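Local coordinates for proteasome accessory factor B/C (PafBC) (Paenarthrobacter aurescens, PDB 6SJ9), which regulates transcription in the bacterial DNA damage response, probably by binding DNA through winged helix-turn-helix domains whose activity its WYL domains are thought to control, at residues I163-Q168 with E176-E181; E181-G186 with Y193-D198; D284-A289 with V311-Q316. All coordinates share one frame; numbering follows the deposited sequence.

Overall arrangement
The three contacts come in series along the chain. Contacts 1 and 2 belong to one antiparallel sheet in the first WYL domain: strand 175-188 pairs with strand 163-168 in its first half and with strand 191-198 in its second, and Glu181 serves both. Their centres lie about 11 Å apart, and the salt bridge between Arg178 and Asp198 ties them. Contact 3, in the following WCX domain, packs helix 285-294 against helix 305-323. It touches neither of the others, its centre lying about 21 Å from that of contact 1 and about 25 Å from that of contact 2. A salt bridge from Asp284 to Arg208, on the WYL sheet, joins the domains, consistent with a fixed mutual position.

Contact 1: residues I163-Q168 with E176-E181; sequences IRFGYQ and EVREVE
Ile163 to Tyr167 pair with Val180 to Glu176 as antiparallel strands in unbroken register, their axes 4.4 Å apart at closest approach and their N-to-C directions at 137°, with two-way backbone bonds joining Ile163 to Val180, Phe165 to Arg178 and Tyr167 to Glu176. On one face Arg164 grips Glu179 side-on: NE meets OE1 at 3.1 Å on its syn lone pair, while NH2 reaches OE2 at 2.8 Å. The guanidinium and carboxylate planes stand 70° apart, and NH2 approaches on the syn side, tilted out of the carboxylate plane. A water donates to Glu179 OE2 and Ile163 O. On the other face Phe165 CG stands between the backbone N and the carbonyl carbon (chi1 52°), and the ring carries CE2 within 3.8 Å of Val180 CG2. Arg178 CB lies over one face of this ring, toward the rim. Arg178 CG packs on Tyr167 CB at 3.5 Å; its guanidinium is bridged to Asp198, and Tyr167 OH bonds to Arg208 N. Phe207 meets both rings edge-to-face. This is a beta hairpin with the Arg164-Glu179 pair on one face and aromatic rings beside further charges on the other, part of the Sm-fold sheet characteristic of WYL domains.

Contact 2: residues E181-G186 with Y193-D198; sequences EPWGLG and YLVGLD
Opposite Val195 the strand 181-186 spends two residues, Trp183 and Gly184, a classic beta bulge in its pairing with 193-198. Among the backbone bonds, Val195 O accepts two donors, Trp183 N at 2.8 Å, in the carbonyl plane on a lone pair, and Gly184 N at 3.0 Å. The register therefore slips by one residue between Pro182 and Gly184. Regular antiparallel bonding flanks the bulge: Glu181 and Leu197 exchange two bonds, as do Gly186 and Tyr193, while Val195 N returns to Gly184 O at 2.8 Å.

The aromatic contact is made by Trp183. With CG anti to the carbonyl carbon (chi1 -61°), the indole starts out beside the backbone N and lies across the partner strand, where its five-membered ring receives Gly196 CA in a CH-pi contact, 3.9 Å from the centroid and 15° off the normal. Leu197 N sits over the same face, 3.5 Å above its plane and toward the rim. A CB on Gly196 would run into Glu181 O, so the absence of a side chain lets the strands approach this closely.

Apolar and mixed side-chain contacts complete the pairing. Trp183 CZ2 touches Leu197 CB at 3.6 Å, and Leu197 lies side by side with Glu181, its CD2 beside OE1 of a carboxylate that is paired with Arg199. Pro182 CB meets Leu194 CD1 at 3.7 Å. Val195 CG1 rests near Gly184 O at 3.5 Å, beside a residue with no side chain.

Helix 147-159 covers Pro182, Leu185 and Leu194 through Phe150, Val153 and Ala156, whereas helix 232-237 packs on Tyr193 and Val195. Strand 203-208 continues the sheet beyond 193-198, and Leu185 bonds through its backbone to Trp406, bringing strand 404-407 to the other strand of the pair.

Contact 3: residues D284-A289 with V311-Q316; sequences DPEQLA and VVRRLQ
Glu286 turns its CG anti to the carbonyl carbon (chi1 -71°) and bends at chi2 (-60°), bringing CD toward Arg313, whose CG is anti to the backbone N (chi1 -176°). The side chains cross at about a right angle. Arg313 NH2 gives a nearly straight bond to Glu286 OE2 at 2.7 Å, with that oxygen near the guanidinium plane; NH1 to OE1, at 3.4 Å, is weak. Glu286 OE1 also lies at the edge of the Arg314 guanidinium, 3.5 Å from NH2, in a longer salt bridge. One carboxylate thus draws two arginines together, which probably eases the repulsion between their like charges. A leucine in place of Glu286 would probably leave Arg313 and Arg314 without this shared counter-charge and Arg313 freer to swing away. Beside the charged group, Ala289 CB meets Val311 CG2 at 3.6 Å, and Arg314 CD lies 3.8 Å from Ala289 O, while Arg314 NE is hydrogen-bonded to Gln634 O. Asp284 N-caps helix 285-294: its OD1 accepts from Glu286 N at 3.0 Å. Helix 285-294 is the second helix of what the strand order suggests is the ferredoxin-like unit of the WCX domain; helix 305-323, joined to it here, follows the last strand.

Contact 1: residues I163-Q168 with E176-E181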
ATOM      1  N   ILE A 163     -23.922  19.427  -2.419  1.00 39.32           N
ATOM      2  CA  ILE A 163     -24.148  17.993  -2.257  1.00 39.88           C
ATOM      3  C   ILE A 163     -25.116  17.747  -1.101  1.00 43.32           C
ATOM      4  O   ILE A 163     -25.399  18.625  -0.282  1.00 43.69           O
ATOM      5  CB  ILE A 163     -22.842  17.189  -1.975  1.00 39.17           C
ATOM      6  CG1 ILE A 163     -22.218  17.643  -0.663  1.00 36.67           C
ATOM      7  CG2 ILE A 163     -21.850  17.393  -3.098  1.00 35.95           C
ATOM      8  CD1 ILE A 163     -20.886  16.912  -0.309  1.00 40.09           C
ATOM      9  N   ARG A 164     -25.621  16.517  -1.051  1.00 44.35           N
ATOM     10  CA  ARG A 164     -26.419  16.042   0.074  1.00 47.12           C
ATOM     11  C   ARG A 164     -26.031  14.602   0.394  1.00 50.52           C
ATOM     12  O   ARG A 164     -25.628  13.830  -0.484  1.00 54.88           O
ATOM     13  CB  ARG A 164     -27.922  16.227  -0.214  1.00 49.08           C
ATOM     14  CG  ARG A 164     -28.813  15.001  -0.286  1.00 50.79           C
ATOM     15  CD  ARG A 164     -30.028  15.292  -1.170  1.00 50.39           C
ATOM     16  NE  ARG A 164     -30.471  16.665  -0.959  1.00 54.24           N
ATOM     17  CZ  ARG A 164     -31.139  17.408  -1.856  1.00 53.63           C
ATOM     18  NH1 ARG A 164     -31.460  16.928  -3.067  1.00 47.71           N
ATOM     19  NH2 ARG A 164     -31.452  18.674  -1.553  1.00 54.88           N
ATOM     20  N   PHE A 165     -26.119  14.250   1.673  1.00 53.71           N
ATOM     21  CA  PHE A 165     -25.736  12.911   2.120  1.00 52.51           C
ATOM     22  C   PHE A 165     -26.295  12.659   3.509  1.00 53.63           C
ATOM     23  O   PHE A 165     -26.584  13.601   4.272  1.00 52.66           O
ATOM     24  CB  PHE A 165     -24.222  12.667   2.184  1.00 51.29           C
ATOM     25  CG  PHE A 165     -23.487  13.703   2.964  1.00 51.94           C
ATOM     26  CD1 PHE A 165     -23.252  13.532   4.338  1.00 52.38           C
ATOM     27  CD2 PHE A 165     -23.087  14.892   2.347  1.00 43.88           C
ATOM     28  CE1 PHE A 165     -22.594  14.544   5.058  1.00 50.37           C
ATOM     29  CE2 PHE A 165     -22.420  15.873   3.060  1.00 43.27           C
ATOM     30  CZ  PHE A 165     -22.195  15.728   4.407  1.00 42.15           C
ATOM     31  N   GLY A 166     -26.488  11.371   3.799  1.00 54.33           N
ATOM     32  CA  GLY A 166     -26.867  10.969   5.139  1.00 53.11           C
ATOM     33  C   GLY A 166     -25.686  11.062   6.091  1.00 53.77           C
ATOM     34  O   GLY A 166     -24.575  10.645   5.778  1.00 54.64           O
ATOM     35  N   TYR A 167     -25.931  11.615   7.272  1.00 56.46           N
ATOM     36  CA  TYR A 167     -24.861  11.809   8.237  1.00 57.10           C
ATOM     37  C   TYR A 167     -25.321  11.402   9.627  1.00 64.69           C
ATOM     38  O   TYR A 167     -26.330  11.912  10.122  1.00 67.62           O
ATOM     39  CB  TYR A 167     -24.362  13.247   8.280  1.00 50.68           C
ATOM     40  CG  TYR A 167     -23.054  13.292   8.995  1.00 48.24           C
ATOM     41  CD1 TYR A 167     -21.944  12.699   8.423  1.00 47.18           C
ATOM     42  CD2 TYR A 167     -22.917  13.922  10.216  1.00 52.83           C
ATOM     43  CE1 TYR A 167     -20.723  12.723   9.031  1.00 50.05           C
ATOM     44  CE2 TYR A 167     -21.675  13.938  10.871  1.00 53.03           C
ATOM     45  CZ  TYR A 167     -20.591  13.329  10.268  1.00 51.00           C
ATOM     46  OH  TYR A 167     -19.358  13.319  10.853  1.00 49.39           O
ATOM     47  N   GLN A 168     -24.567  10.516  10.266  1.00 69.40           N
ATOM     48  CA  GLN A 168     -24.900  10.130  11.635  1.00 79.17           C
ATOM     49  C   GLN A 168     -24.317  11.152  12.607  1.00 83.32           C
ATOM     50  O   GLN A 168     -23.117  11.141  12.920  1.00 73.17           O
ATOM     51  CB  GLN A 168     -24.413   8.718  11.926  1.00 83.71           C
ATOM     52  CG  GLN A 168     -25.120   8.153  13.140  1.00 93.32           C
ATOM     53  CD  GLN A 168     -25.525   6.717  12.943  1.00 97.92           C
ATOM     54  OE1 GLN A 168     -26.715   6.417  12.816  1.00101.39           O
ATOM     55  NE2 GLN A 168     -24.542   5.816  12.900  1.00 96.79           N
ATOM     56  N   GLU A 176     -29.289  11.791   9.611  1.00 95.08           N
ATOM     57  CA  GLU A 176     -29.802  13.074   9.163  1.00 91.02           C
ATOM     58  C   GLU A 176     -29.178  13.432   7.827  1.00 78.49           C
ATOM     59  O   GLU A 176     -27.977  13.228   7.623  1.00 69.06           O
ATOM     60  CB  GLU A 176     -29.504  14.154  10.210  1.00 97.71           C
ATOM     61  CG  GLU A 176     -30.047  15.527   9.911  1.00104.23           C
ATOM     62  CD  GLU A 176     -29.657  16.528  10.990  1.00110.93           C
ATOM     63  OE1 GLU A 176     -28.913  16.127  11.920  1.00113.77           O
ATOM     64  OE2 GLU A 176     -30.075  17.710  10.904  1.00112.38           O
ATOM     65  N   VAL A 177     -30.017  13.902   6.902  1.00 75.50           N
ATOM     66  CA  VAL A 177     -29.547  14.311   5.586  1.00 65.29           C
ATOM     67  C   VAL A 177     -29.022  15.731   5.705  1.00 58.04           C
ATOM     68  O   VAL A 177     -29.737  16.635   6.144  1.00 56.81           O
ATOM     69  CB  VAL A 177     -30.683  14.226   4.550  1.00 66.10           C
ATOM     70  CG1 VAL A 177     -30.226  14.743   3.186  1.00 57.87           C
ATOM     71  CG2 VAL A 177     -31.170  12.786   4.425  1.00 66.49           C
ATOM     72  N   ARG A 178     -27.776  15.938   5.290  1.00 53.25           N
ATOM     73  CA  ARG A 178     -27.137  17.241   5.382  1.00 48.77           C
ATOM     74  C   ARG A 178     -26.995  17.823   3.979  1.00 47.54           C
ATOM     75  O   ARG A 178     -26.749  17.084   3.015  1.00 48.49           O
ATOM     76  CB  ARG A 178     -25.767  17.101   6.026  1.00 49.31           C
ATOM     77  CG  ARG A 178     -25.769  16.289   7.352  1.00 54.08           C
ATOM     78  CD  ARG A 178     -26.620  16.989   8.407  1.00 57.37           C
ATOM     79  NE  ARG A 178     -25.956  18.200   8.905  1.00 62.24           N
ATOM     80  CZ  ARG A 178     -25.126  18.192   9.972  1.00 63.19           C
ATOM     81  NH1 ARG A 178     -24.518  19.307  10.414  1.00 59.61           N
ATOM     82  NH2 ARG A 178     -24.911  17.048  10.609  1.00 60.54           N
ATOM     83  N   GLU A 179     -27.140  19.149   3.879  1.00 43.79           N
ATOM     84  CA  GLU A 179     -27.034  19.875   2.619  1.00 47.35           C
ATOM     85  C   GLU A 179     -25.799  20.730   2.738  1.00 46.61           C
ATOM     86  O   GLU A 179     -25.758  21.647   3.575  1.00 44.30           O
ATOM     87  CB  GLU A 179     -28.240  20.779   2.367  1.00 49.38           C
ATOM     88  CG  GLU A 179     -29.610  20.136   2.587  1.00 52.18           C
ATOM     89  CD  GLU A 179     -30.004  19.228   1.441  1.00 51.77           C
ATOM     90  OE1 GLU A 179     -30.834  18.341   1.670  1.00 54.71           O
ATOM     91  OE2 GLU A 179     -29.469  19.395   0.313  1.00 50.67           O
ATOM     92  N   VAL A 180     -24.795  20.417   1.926  1.00 39.18           N
ATOM     93  CA  VAL A 180     -23.473  20.965   2.131  1.00 41.94           C
ATOM     94  C   VAL A 180     -22.942  21.551   0.829  1.00 37.50           C
ATOM     95  O   VAL A 180     -23.042  20.929  -0.228  1.00 37.04           O
ATOM     96  CB  VAL A 180     -22.546  19.859   2.695  1.00 41.73           C
ATOM     97  CG1 VAL A 180     -21.142  20.316   2.777  1.00 37.60           C
ATOM     98  CG2 VAL A 180     -23.024  19.441   4.079  1.00 39.54           C
ATOM     99  N   GLU A 181     -22.259  22.677   0.941  1.00 37.32           N
ATOM    100  CA  GLU A 181     -21.418  23.188  -0.119  1.00 36.52           C
ATOM    101  C   GLU A 181     -19.970  22.810   0.195  1.00 36.01           C
ATOM    102  O   GLU A 181     -19.388  23.349   1.168  1.00 36.41           O
ATOM    103  CB  GLU A 181     -21.595  24.709  -0.217  1.00 36.88           C
ATOM    104  CG  GLU A 181     -23.060  25.096  -0.555  1.00 40.86           C
ATOM    105  CD  GLU A 181     -23.361  26.588  -0.435  1.00 44.57           C
ATOM    106  OE1 GLU A 181     -22.426  27.381  -0.160  1.00 48.63           O
ATOM    107  OE2 GLU A 181     -24.529  26.973  -0.616  1.00 44.13           O
TER
HETATM  108  O   HOH W   1     -27.267  20.761  -0.634  1.00 39.34           O

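Contact 2: residues E181-G186 with Y193-D198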
ATOM      1  N   GLU A 181     -22.259  22.677   0.941  1.00 37.32           N
ATOM      2  CA  GLU A 181     -21.418  23.188  -0.119  1.00 36.52           C
ATOM      3  C   GLU A 181     -19.970  22.810   0.195  1.00 36.01           C
ATOM      4  O   GLU A 181     -19.388  23.349   1.168  1.00 36.41           O
ATOM      5  CB  GLU A 181     -21.595  24.709  -0.217  1.00 36.88           C
ATOM      6  CG  GLU A 181     -23.060  25.096  -0.555  1.00 40.86           C
ATOM      7  CD  GLU A 181     -23.361  26.588  -0.435  1.00 44.57           C
ATOM      8  OE1 GLU A 181     -22.426  27.381  -0.160  1.00 48.63           O
ATOM      9  OE2 GLU A 181     -24.529  26.973  -0.616  1.00 44.13           O
ATOM     10  N   PRO A 182     -19.349  21.902  -0.564  1.00 35.29           N
ATOM     11  CA  PRO A 182     -18.047  21.327  -0.128  1.00 36.70           C
ATOM     12  C   PRO A 182     -16.894  22.286  -0.377  1.00 34.66           C
ATOM     13  O   PRO A 182     -16.746  22.823  -1.475  1.00 34.73           O
ATOM     14  CB  PRO A 182     -17.904  20.072  -0.983  1.00 36.44           C
ATOM     15  CG  PRO A 182     -18.766  20.431  -2.285  1.00 36.15           C
ATOM     16  CD  PRO A 182     -19.932  21.189  -1.729  1.00 35.05           C
ATOM     17  N   TRP A 183     -16.113  22.554   0.677  1.00 36.91           N
ATOM     18  CA  TRP A 183     -14.922  23.405   0.576  1.00 38.99           C
ATOM     19  C   TRP A 183     -13.635  22.614   0.489  1.00 42.06           C
ATOM     20  O   TRP A 183     -12.665  23.062  -0.145  1.00 41.80           O
ATOM     21  CB  TRP A 183     -14.795  24.336   1.761  1.00 37.74           C
ATOM     22  CG  TRP A 183     -15.920  25.289   1.932  1.00 38.64           C
ATOM     23  CD1 TRP A 183     -16.984  25.486   1.106  1.00 37.35           C
ATOM     24  CD2 TRP A 183     -16.096  26.192   3.038  1.00 41.15           C
ATOM     25  NE1 TRP A 183     -17.807  26.487   1.624  1.00 37.43           N
ATOM     26  CE2 TRP A 183     -17.285  26.907   2.823  1.00 38.35           C
ATOM     27  CE3 TRP A 183     -15.362  26.448   4.195  1.00 45.64           C
ATOM     28  CZ2 TRP A 183     -17.748  27.887   3.717  1.00 39.67           C
ATOM     29  CZ3 TRP A 183     -15.837  27.414   5.085  1.00 49.32           C
ATOM     30  CH2 TRP A 183     -17.010  28.122   4.827  1.00 45.54           C
ATOM     31  N   GLY A 184     -13.591  21.456   1.120  1.00 42.65           N
ATOM     32  CA  GLY A 184     -12.364  20.698   1.086  1.00 44.89           C
ATOM     33  C   GLY A 184     -12.504  19.339   1.724  1.00 42.23           C
ATOM     34  O   GLY A 184     -13.440  19.072   2.483  1.00 46.78           O
ATOM     35  N   LEU A 185     -11.596  18.469   1.330  1.00 36.45           N
ATOM     36  CA  LEU A 185     -11.357  17.196   1.958  1.00 39.37           C
ATOM     37  C   LEU A 185     -10.034  17.252   2.715  1.00 40.98           C
ATOM     38  O   LEU A 185      -9.090  17.942   2.309  1.00 44.64           O
ATOM     39  CB  LEU A 185     -11.306  16.091   0.923  1.00 41.03           C
ATOM     40  CG  LEU A 185     -12.625  15.753   0.227  1.00 40.93           C
ATOM     41  CD1 LEU A 185     -12.299  15.035  -1.028  1.00 39.62           C
ATOM     42  CD2 LEU A 185     -13.459  14.847   1.145  1.00 38.87           C
ATOM     43  N   GLY A 186      -9.943  16.483   3.784  1.00 40.36           N
ATOM     44  CA  GLY A 186      -8.759  16.571   4.615  1.00 44.27           C
ATOM     45  C   GLY A 186      -8.533  15.313   5.419  1.00 50.13           C
ATOM     46  O   GLY A 186      -9.463  14.544   5.696  1.00 53.88           O
ATOM     47  N   TYR A 193     -11.947  13.729   6.245  1.00 40.73           N
ATOM     48  CA  TYR A 193     -13.009  14.641   6.625  1.00 40.96           C
ATOM     49  C   TYR A 193     -13.387  15.461   5.402  1.00 42.89           C
ATOM     50  O   TYR A 193     -12.526  15.788   4.584  1.00 41.88           O
ATOM     51  CB  TYR A 193     -12.565  15.631   7.703  1.00 41.88           C
ATOM     52  CG  TYR A 193     -12.147  14.978   9.003  1.00 53.74           C
ATOM     53  CD1 TYR A 193     -10.903  14.371   9.131  1.00 59.61           C
ATOM     54  CD2 TYR A 193     -12.999  14.954  10.102  1.00 58.78           C
ATOM     55  CE1 TYR A 193     -10.522  13.762  10.343  1.00 63.61           C
ATOM     56  CE2 TYR A 193     -12.626  14.352  11.308  1.00 62.52           C
ATOM     57  CZ  TYR A 193     -11.388  13.758  11.415  1.00 65.24           C
ATOM     58  OH  TYR A 193     -11.026  13.154  12.606  1.00 69.65           O
ATOM     59  N   LEU A 194     -14.654  15.872   5.365  1.00 41.24           N
ATOM     60  CA  LEU A 194     -15.180  16.883   4.459  1.00 37.93           C
ATOM     61  C   LEU A 194     -15.463  18.140   5.280  1.00 39.93           C
ATOM     62  O   LEU A 194     -16.040  18.068   6.386  1.00 37.90           O
ATOM     63  CB  LEU A 194     -16.474  16.375   3.814  1.00 39.65           C
ATOM     64  CG  LEU A 194     -17.303  17.450   3.088  1.00 40.19           C
ATOM     65  CD1 LEU A 194     -16.670  17.943   1.764  1.00 37.71           C
ATOM     66  CD2 LEU A 194     -18.698  16.919   2.850  1.00 39.27           C
ATOM     67  N   VAL A 195     -14.993  19.283   4.798  1.00 38.68           N
ATOM     68  CA  VAL A 195     -15.363  20.550   5.411  1.00 39.55           C
ATOM     69  C   VAL A 195     -16.141  21.334   4.372  1.00 39.15           C
ATOM     70  O   VAL A 195     -15.809  21.300   3.178  1.00 39.81           O
ATOM     71  CB  VAL A 195     -14.166  21.374   5.952  1.00 45.82           C
ATOM     72  CG1 VAL A 195     -13.225  21.710   4.846  1.00 52.62           C
ATOM     73  CG2 VAL A 195     -14.670  22.682   6.555  1.00 42.21           C
ATOM     74  N   GLY A 196     -17.207  22.005   4.815  1.00 40.21           N
ATOM     75  CA  GLY A 196     -17.969  22.803   3.877  1.00 38.32           C
ATOM     76  C   GLY A 196     -19.010  23.609   4.623  1.00 43.96           C
ATOM     77  O   GLY A 196     -19.125  23.533   5.855  1.00 42.04           O
ATOM     78  N   LEU A 197     -19.726  24.451   3.856  1.00 42.50           N
ATOM     79  CA  LEU A 197     -20.807  25.250   4.434  1.00 44.29           C
ATOM     80  C   LEU A 197     -22.054  24.364   4.520  1.00 43.98           C
ATOM     81  O   LEU A 197     -22.606  23.939   3.500  1.00 42.44           O
ATOM     82  CB  LEU A 197     -21.046  26.502   3.589  1.00 43.00           C
ATOM     83  CG  LEU A 197     -22.203  27.413   4.037  1.00 41.47           C
ATOM     84  CD1 LEU A 197     -21.835  27.882   5.432  1.00 42.22           C
ATOM     85  CD2 LEU A 197     -22.312  28.660   3.172  1.00 42.49           C
ATOM     86  N   ASP A 198     -22.486  24.058   5.732  1.00 46.83           N
ATOM     87  CA  ASP A 198     -23.726  23.334   5.950  1.00 47.60           C
ATOM     88  C   ASP A 198     -24.869  24.333   5.858  1.00 50.37           C
ATOM     89  O   ASP A 198     -25.001  25.191   6.725  1.00 49.54           O
ATOM     90  CB  ASP A 198     -23.691  22.684   7.328  1.00 51.68           C
ATOM     91  CG  ASP A 198     -24.888  21.785   7.591  1.00 49.66           C
ATOM     92  OD1 ASP A 198     -26.028  22.215   7.325  1.00 51.96           O
ATOM     93  OD2 ASP A 198     -24.683  20.662   8.101  1.00 49.51           O
TER

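Contact 3: residues D284-A289 with V311-Q316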
ATOM      1  N   ASP A 284     -12.013   5.417  16.253  1.00 73.46           N
ATOM      2  CA  ASP A 284     -13.231   5.432  15.444  1.00 72.29           C
ATOM      3  C   ASP A 284     -13.807   4.030  15.343  1.00 66.07           C
ATOM      4  O   ASP A 284     -13.157   3.143  14.772  1.00 67.61           O
ATOM      5  CB  ASP A 284     -12.932   5.982  14.043  1.00 75.39           C
ATOM      6  CG  ASP A 284     -14.196   6.073  13.132  1.00 79.61           C
ATOM      7  OD1 ASP A 284     -15.327   5.719  13.550  1.00 81.84           O
ATOM      8  OD2 ASP A 284     -14.059   6.573  11.998  1.00 79.05           O
ATOM      9  N   PRO A 285     -15.028   3.802  15.826  1.00 64.32           N
ATOM     10  CA  PRO A 285     -15.603   2.451  15.762  1.00 64.60           C
ATOM     11  C   PRO A 285     -15.944   1.985  14.363  1.00 60.74           C
ATOM     12  O   PRO A 285     -15.987   0.769  14.147  1.00 59.52           O
ATOM     13  CB  PRO A 285     -16.862   2.546  16.640  1.00 70.25           C
ATOM     14  CG  PRO A 285     -17.136   3.984  16.767  1.00 71.16           C
ATOM     15  CD  PRO A 285     -15.857   4.729  16.600  1.00 68.73           C
ATOM     16  N   GLU A 286     -16.186   2.889  13.407  1.00 59.62           N
ATOM     17  CA  GLU A 286     -16.418   2.420  12.049  1.00 59.76           C
ATOM     18  C   GLU A 286     -15.139   1.859  11.470  1.00 53.89           C
ATOM     19  O   GLU A 286     -15.168   0.881  10.722  1.00 52.16           O
ATOM     20  CB  GLU A 286     -16.971   3.525  11.147  1.00 61.77           C
ATOM     21  CG  GLU A 286     -18.382   3.845  11.515  1.00 68.47           C
ATOM     22  CD  GLU A 286     -19.254   2.620  11.371  1.00 76.82           C
ATOM     23  OE1 GLU A 286     -19.022   1.827  10.419  1.00 77.72           O
ATOM     24  OE2 GLU A 286     -20.164   2.441  12.218  1.00 84.12           O
ATOM     25  N   GLN A 287     -14.007   2.445  11.834  1.00 53.63           N
ATOM     26  CA  GLN A 287     -12.741   1.953  11.322  1.00 55.46           C
ATOM     27  C   GLN A 287     -12.432   0.565  11.867  1.00 58.25           C
ATOM     28  O   GLN A 287     -12.080  -0.339  11.094  1.00 57.92           O
ATOM     29  CB  GLN A 287     -11.621   2.919  11.665  1.00 62.35           C
ATOM     30  CG  GLN A 287     -10.426   2.641  10.820  1.00 72.39           C
ATOM     31  CD  GLN A 287      -9.251   3.448  11.216  1.00 81.92           C
ATOM     32  OE1 GLN A 287      -9.397   4.450  11.926  1.00 86.04           O
ATOM     33  NE2 GLN A 287      -8.065   3.068  10.712  1.00 84.07           N
ATOM     34  N   LEU A 288     -12.579   0.370  13.198  1.00 54.64           N
ATOM     35  CA  LEU A 288     -12.343  -0.951  13.782  1.00 54.01           C
ATOM     36  C   LEU A 288     -13.339  -1.979  13.263  1.00 54.13           C
ATOM     37  O   LEU A 288     -12.971  -3.126  13.019  1.00 53.61           O
ATOM     38  CB  LEU A 288     -12.413  -0.893  15.310  1.00 52.38           C
ATOM     39  CG  LEU A 288     -12.034  -2.190  16.007  1.00 52.04           C
ATOM     40  CD1 LEU A 288     -10.668  -2.635  15.487  1.00 47.12           C
ATOM     41  CD2 LEU A 288     -11.976  -2.029  17.528  1.00 52.73           C
ATOM     42  N   ALA A 289     -14.601  -1.586  13.074  1.00 54.96           N
ATOM     43  CA  ALA A 289     -15.608  -2.562  12.652  1.00 55.23           C
ATOM     44  C   ALA A 289     -15.329  -3.081  11.249  1.00 51.89           C
ATOM     45  O   ALA A 289     -15.532  -4.274  10.969  1.00 51.83           O
ATOM     46  CB  ALA A 289     -17.018  -1.963  12.706  1.00 55.09           C
ATOM     47  N   VAL A 311     -20.238  -4.021  13.494  1.00 64.11           N
ATOM     48  CA  VAL A 311     -19.731  -5.233  12.850  1.00 59.10           C
ATOM     49  C   VAL A 311     -20.880  -6.078  12.309  1.00 59.35           C
ATOM     50  O   VAL A 311     -20.864  -6.510  11.147  1.00 59.86           O
ATOM     51  CB  VAL A 311     -18.854  -6.022  13.839  1.00 59.34           C
ATOM     52  CG1 VAL A 311     -18.461  -7.345  13.266  1.00 55.64           C
ATOM     53  CG2 VAL A 311     -17.634  -5.212  14.171  1.00 58.87           C
ATOM     54  N   VAL A 312     -21.888  -6.336  13.153  1.00 62.30           N
ATOM     55  CA  VAL A 312     -23.087  -7.058  12.730  1.00 65.93           C
ATOM     56  C   VAL A 312     -23.732  -6.392  11.523  1.00 64.96           C
ATOM     57  O   VAL A 312     -24.099  -7.062  10.553  1.00 69.81           O
ATOM     58  CB  VAL A 312     -24.080  -7.144  13.910  1.00 75.64           C
ATOM     59  CG1 VAL A 312     -25.478  -7.626  13.432  1.00 62.13           C
ATOM     60  CG2 VAL A 312     -23.510  -8.070  14.995  1.00 61.85           C
ATOM     61  N   ARG A 313     -23.813  -5.058  11.524  1.00 60.51           N
ATOM     62  CA  ARG A 313     -24.429  -4.362  10.406  1.00 63.69           C
ATOM     63  C   ARG A 313     -23.717  -4.687   9.096  1.00 63.45           C
ATOM     64  O   ARG A 313     -24.366  -4.937   8.073  1.00 63.72           O
ATOM     65  CB  ARG A 313     -24.446  -2.857  10.667  1.00 69.20           C
ATOM     66  CG  ARG A 313     -25.162  -2.068   9.581  1.00 77.68           C
ATOM     67  CD  ARG A 313     -24.391  -0.817   9.218  1.00 84.61           C
ATOM     68  NE  ARG A 313     -23.980  -0.111  10.428  1.00 93.59           N
ATOM     69  CZ  ARG A 313     -22.869   0.616  10.531  1.00 96.00           C
ATOM     70  NH1 ARG A 313     -22.055   0.716   9.483  1.00 95.75           N
ATOM     71  NH2 ARG A 313     -22.564   1.225  11.682  1.00 96.84           N
ATOM     72  N   ARG A 314     -22.381  -4.718   9.113  1.00 61.37           N
ATOM     73  CA  ARG A 314     -21.646  -4.994   7.874  1.00 56.27           C
ATOM     74  C   ARG A 314     -21.828  -6.436   7.455  1.00 56.81           C
ATOM     75  O   ARG A 314     -22.110  -6.718   6.289  1.00 58.82           O
ATOM     76  CB  ARG A 314     -20.160  -4.701   8.064  1.00 54.10           C
ATOM     77  CG  ARG A 314     -19.921  -3.362   8.666  1.00 57.49           C
ATOM     78  CD  ARG A 314     -18.467  -3.150   8.861  1.00 61.74           C
ATOM     79  NE  ARG A 314     -17.973  -2.825   7.574  1.00 63.06           N
ATOM     80  CZ  ARG A 314     -17.805  -1.580   7.193  1.00 62.27           C
ATOM     81  NH1 ARG A 314     -17.390  -1.332   5.945  1.00 54.15           N
ATOM     82  NH2 ARG A 314     -18.014  -0.617   8.102  1.00 65.29           N
ATOM     83  N   LEU A 315     -21.722  -7.359   8.412  1.00 58.27           N
ATOM     84  CA  LEU A 315     -21.933  -8.764   8.107  1.00 58.57           C
ATOM     85  C   LEU A 315     -23.347  -8.983   7.589  1.00 63.48           C
ATOM     86  O   LEU A 315     -23.566  -9.754   6.638  1.00 66.07           O
ATOM     87  CB  LEU A 315     -21.682  -9.616   9.360  1.00 57.47           C
ATOM     88  CG  LEU A 315     -20.289  -9.546   9.981  1.00 57.47           C
ATOM     89  CD1 LEU A 315     -20.203 -10.283  11.321  1.00 59.94           C
ATOM     90  CD2 LEU A 315     -19.275 -10.114   9.021  1.00 56.19           C
ATOM     91  N   GLN A 316     -24.321  -8.316   8.216  1.00 65.02           N
ATOM     92  CA  GLN A 316     -25.716  -8.494   7.824  1.00 67.16           C
ATOM     93  C   GLN A 316     -25.991  -7.854   6.484  1.00 64.94           C
ATOM     94  O   GLN A 316     -26.685  -8.434   5.640  1.00 66.65           O
ATOM     95  CB  GLN A 316     -26.654  -7.934   8.887  1.00 68.37           C
ATOM     96  CG  GLN A 316     -28.099  -8.283   8.602  1.00 72.78           C
ATOM     97  CD  GLN A 316     -28.324  -9.777   8.574  1.00 73.22           C
ATOM     98  OE1 GLN A 316     -28.121 -10.470   9.568  1.00 73.25           O
ATOM     99  NE2 GLN A 316     -28.743 -10.283   7.417  1.00 75.25           N
TER